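Alkaline serine protease (Pseudoalteromonas sp., PDB 1Y9Z) probably cleaves peptide bonds as a subtilisin-like serine endopeptidase of a cold-adapted Antarctic bacterium. Local coordinates at residues 18-22 with 86-92. Residue numbers count along the deposited sequence, not the author numbering.
Sequences DSQAG and MPNQNAN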
loop_
_atom_site.group_PDB
_atom_site.type_symbol
_atom_site.label_atom_id
_atom_site.label_comp_id
_atom_site.label_asym_id
_atom_site.label_seq_id
_atom_site.Cartn_x
_atom_site.Cartn_y
_atom_site.Cartn_z
ATOM N N ASP A 18 -17.553 -8.149 -7.830
ATOM C CA ASP A 18 -16.836 -8.073 -9.097
ATOM C C ASP A 18 -17.346 -9.096 -10.109
ATOM O O ASP A 18 -16.648 -9.434 -11.059
ATOM C CB ASP A 18 -15.330 -8.282 -8.872
ATOM C CG ASP A 18 -14.988 -9.696 -8.424
ATOM O OD1 ASP A 18 -15.910 -10.523 -8.264
ATOM O OD2 ASP A 18 -13.786 -9.984 -8.231
ATOM N N SER A 19 -18.572 -9.575 -9.917
ATOM C CA SER A 19 -19.137 -10.580 -10.813
ATOM C C SER A 19 -19.143 -10.180 -12.285
ATOM O O SER A 19 -19.093 -11.045 -13.156
ATOM C CB SER A 19 -20.564 -10.945 -10.383
ATOM O OG SER A 19 -21.467 -9.883 -10.631
ATOM N N GLN A 20 -19.196 -8.882 -12.566
ATOM C CA GLN A 20 -19.221 -8.422 -13.953
ATOM C C GLN A 20 -17.892 -7.840 -14.425
ATOM O O GLN A 20 -17.799 -7.321 -15.541
ATOM C CB GLN A 20 -20.323 -7.375 -14.139
ATOM C CG GLN A 20 -21.713 -7.857 -13.744
ATOM C CD GLN A 20 -22.101 -9.152 -14.434
ATOM O OE1 GLN A 20 -22.117 -9.236 -15.664
ATOM N NE2 GLN A 20 -22.415 -10.171 -13.644
ATOM N N ALA A 21 -16.862 -7.939 -13.590
ATOM C CA ALA A 21 -15.550 -7.392 -13.933
ATOM C C ALA A 21 -14.918 -8.046 -15.157
ATOM O O ALA A 21 -13.903 -7.568 -15.668
ATOM C CB ALA A 21 -14.613 -7.495 -12.738
ATOM N N GLY A 22 -15.516 -9.135 -15.629
ATOM C CA GLY A 22 -14.996 -9.807 -16.804
ATOM C C GLY A 22 -15.172 -8.948 -18.044
ATOM O O GLY A 22 -14.593 -9.240 -19.093
ATOM N N MET A 86 -10.818 -6.791 -6.431
ATOM C CA MET A 86 -11.617 -7.733 -7.224
ATOM C C MET A 86 -10.938 -9.084 -7.005
ATOM O O MET A 86 -10.072 -9.493 -7.777
ATOM C CB MET A 86 -11.580 -7.334 -8.699
ATOM C CG MET A 86 -12.117 -5.925 -8.946
ATOM S SD MET A 86 -11.968 -5.357 -10.649
ATOM C CE MET A 86 -10.224 -4.921 -10.693
ATOM N N PRO A 87 -11.347 -9.803 -5.948
ATOM C CA PRO A 87 -10.791 -11.103 -5.568
ATOM C C PRO A 87 -11.441 -12.390 -6.065
ATOM O O PRO A 87 -10.957 -13.475 -5.741
ATOM C CB PRO A 87 -10.855 -11.032 -4.057
ATOM C CG PRO A 87 -12.247 -10.456 -3.871
ATOM C CD PRO A 87 -12.331 -9.357 -4.942
ATOM N N ASN A 88 -12.509 -12.295 -6.847
ATOM C CA ASN A 88 -13.192 -13.509 -7.274
ATOM C C ASN A 88 -12.871 -14.103 -8.639
ATOM O O ASN A 88 -13.692 -14.819 -9.217
ATOM C CB ASN A 88 -14.700 -13.308 -7.126
ATOM C CG ASN A 88 -15.089 -12.888 -5.721
ATOM O OD1 ASN A 88 -15.446 -11.735 -5.479
ATOM N ND2 ASN A 88 -15.004 -13.822 -4.779
ATOM N N GLN A 89 -11.680 -13.817 -9.155
ATOM C CA GLN A 89 -11.246 -14.375 -10.433
ATOM C C GLN A 89 -12.170 -14.053 -11.611
ATOM O O GLN A 89 -12.486 -14.922 -12.428
ATOM C CB GLN A 89 -11.089 -15.893 -10.276
ATOM C CG GLN A 89 -10.013 -16.282 -9.269
ATOM C CD GLN A 89 -10.125 -17.719 -8.799
ATOM O OE1 GLN A 89 -10.877 -18.027 -7.873
ATOM N NE2 GLN A 89 -9.380 -18.607 -9.440
ATOM N N ASN A 90 -12.578 -12.793 -11.702
ATOM C CA ASN A 90 -13.458 -12.339 -12.775
ATOM C C ASN A 90 -12.771 -11.306 -13.667
ATOM O O ASN A 90 -12.789 -11.417 -14.892
ATOM C CB ASN A 90 -14.733 -11.734 -12.184
ATOM C CG ASN A 90 -15.649 -12.781 -11.581
ATOM O OD1 ASN A 90 -16.160 -12.611 -10.472
ATOM N ND2 ASN A 90 -15.871 -13.865 -12.315
ATOM N N ALA A 91 -12.166 -10.301 -13.044
ATOM C CA ALA A 91 -11.491 -9.247 -13.786
ATOM C C ALA A 91 -10.370 -9.771 -14.670
ATOM O O ALA A 91 -9.695 -10.743 -14.329
ATOM C CB ALA A 91 -10.937 -8.213 -12.820
ATOM N N ASN A 92 -10.184 -9.125 -15.817
ATOM C CA ASN A 92 -9.114 -9.492 -16.730
ATOM C C ASN A 92 -7.951 -8.579 -16.392
ATOM O O ASN A 92 -8.117 -7.364 -16.282
ATOM C CB ASN A 92 -9.531 -9.272 -18.183
ATOM C CG ASN A 92 -10.691 -10.144 -18.587
ATOM O OD1 ASN A 92 -10.571 -11.368 -18.644
ATOM N ND2 ASN A 92 -11.831 -9.520 -18.857
HETATM O O HOH W 1 -11.901 -10.538 -10.166
#
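A loop-on-loop contact, polar at both ends and apolar between, joins two connections that lead into neighbouring parallel strands, 25-30 and 92-100, of the subtilisin-like alpha/beta domain. Asp18 to Ala21 form a type I beta turn, closed by the hydrogen bond from Ala21 N to Asp18 O (2.9 Å). From this turn the buried carboxylate of Asp18 reaches into the bend of 86-92, where Asp18 OD2 accepts a hydrogen bond from Asn88 N (3.0 Å). A water lies 2.8 Å from Asp18 OD2 and accepts a hydrogen bond from Asn90 N (2.8 Å). Beyond this, Ala21 CB packs on Ala91 CB (3.7 Å) and Met86 SD (4.0 Å), with Leu381 of helix 368-385 against both Asp18 and Met86. Ala91 CA also directs a CH···O contact at Ala21 O (3.5 Å). Asn92 ND2, whose stronger partner is Arg24 O, also makes a weak hydrogen bond to Gly22 O (2.8 Å). The carboxylate thus takes up the amide of Asn88 directly, while a water beside it serves that of Asn90, so a side chain and a water meet polar backbone groups of an irregular loop.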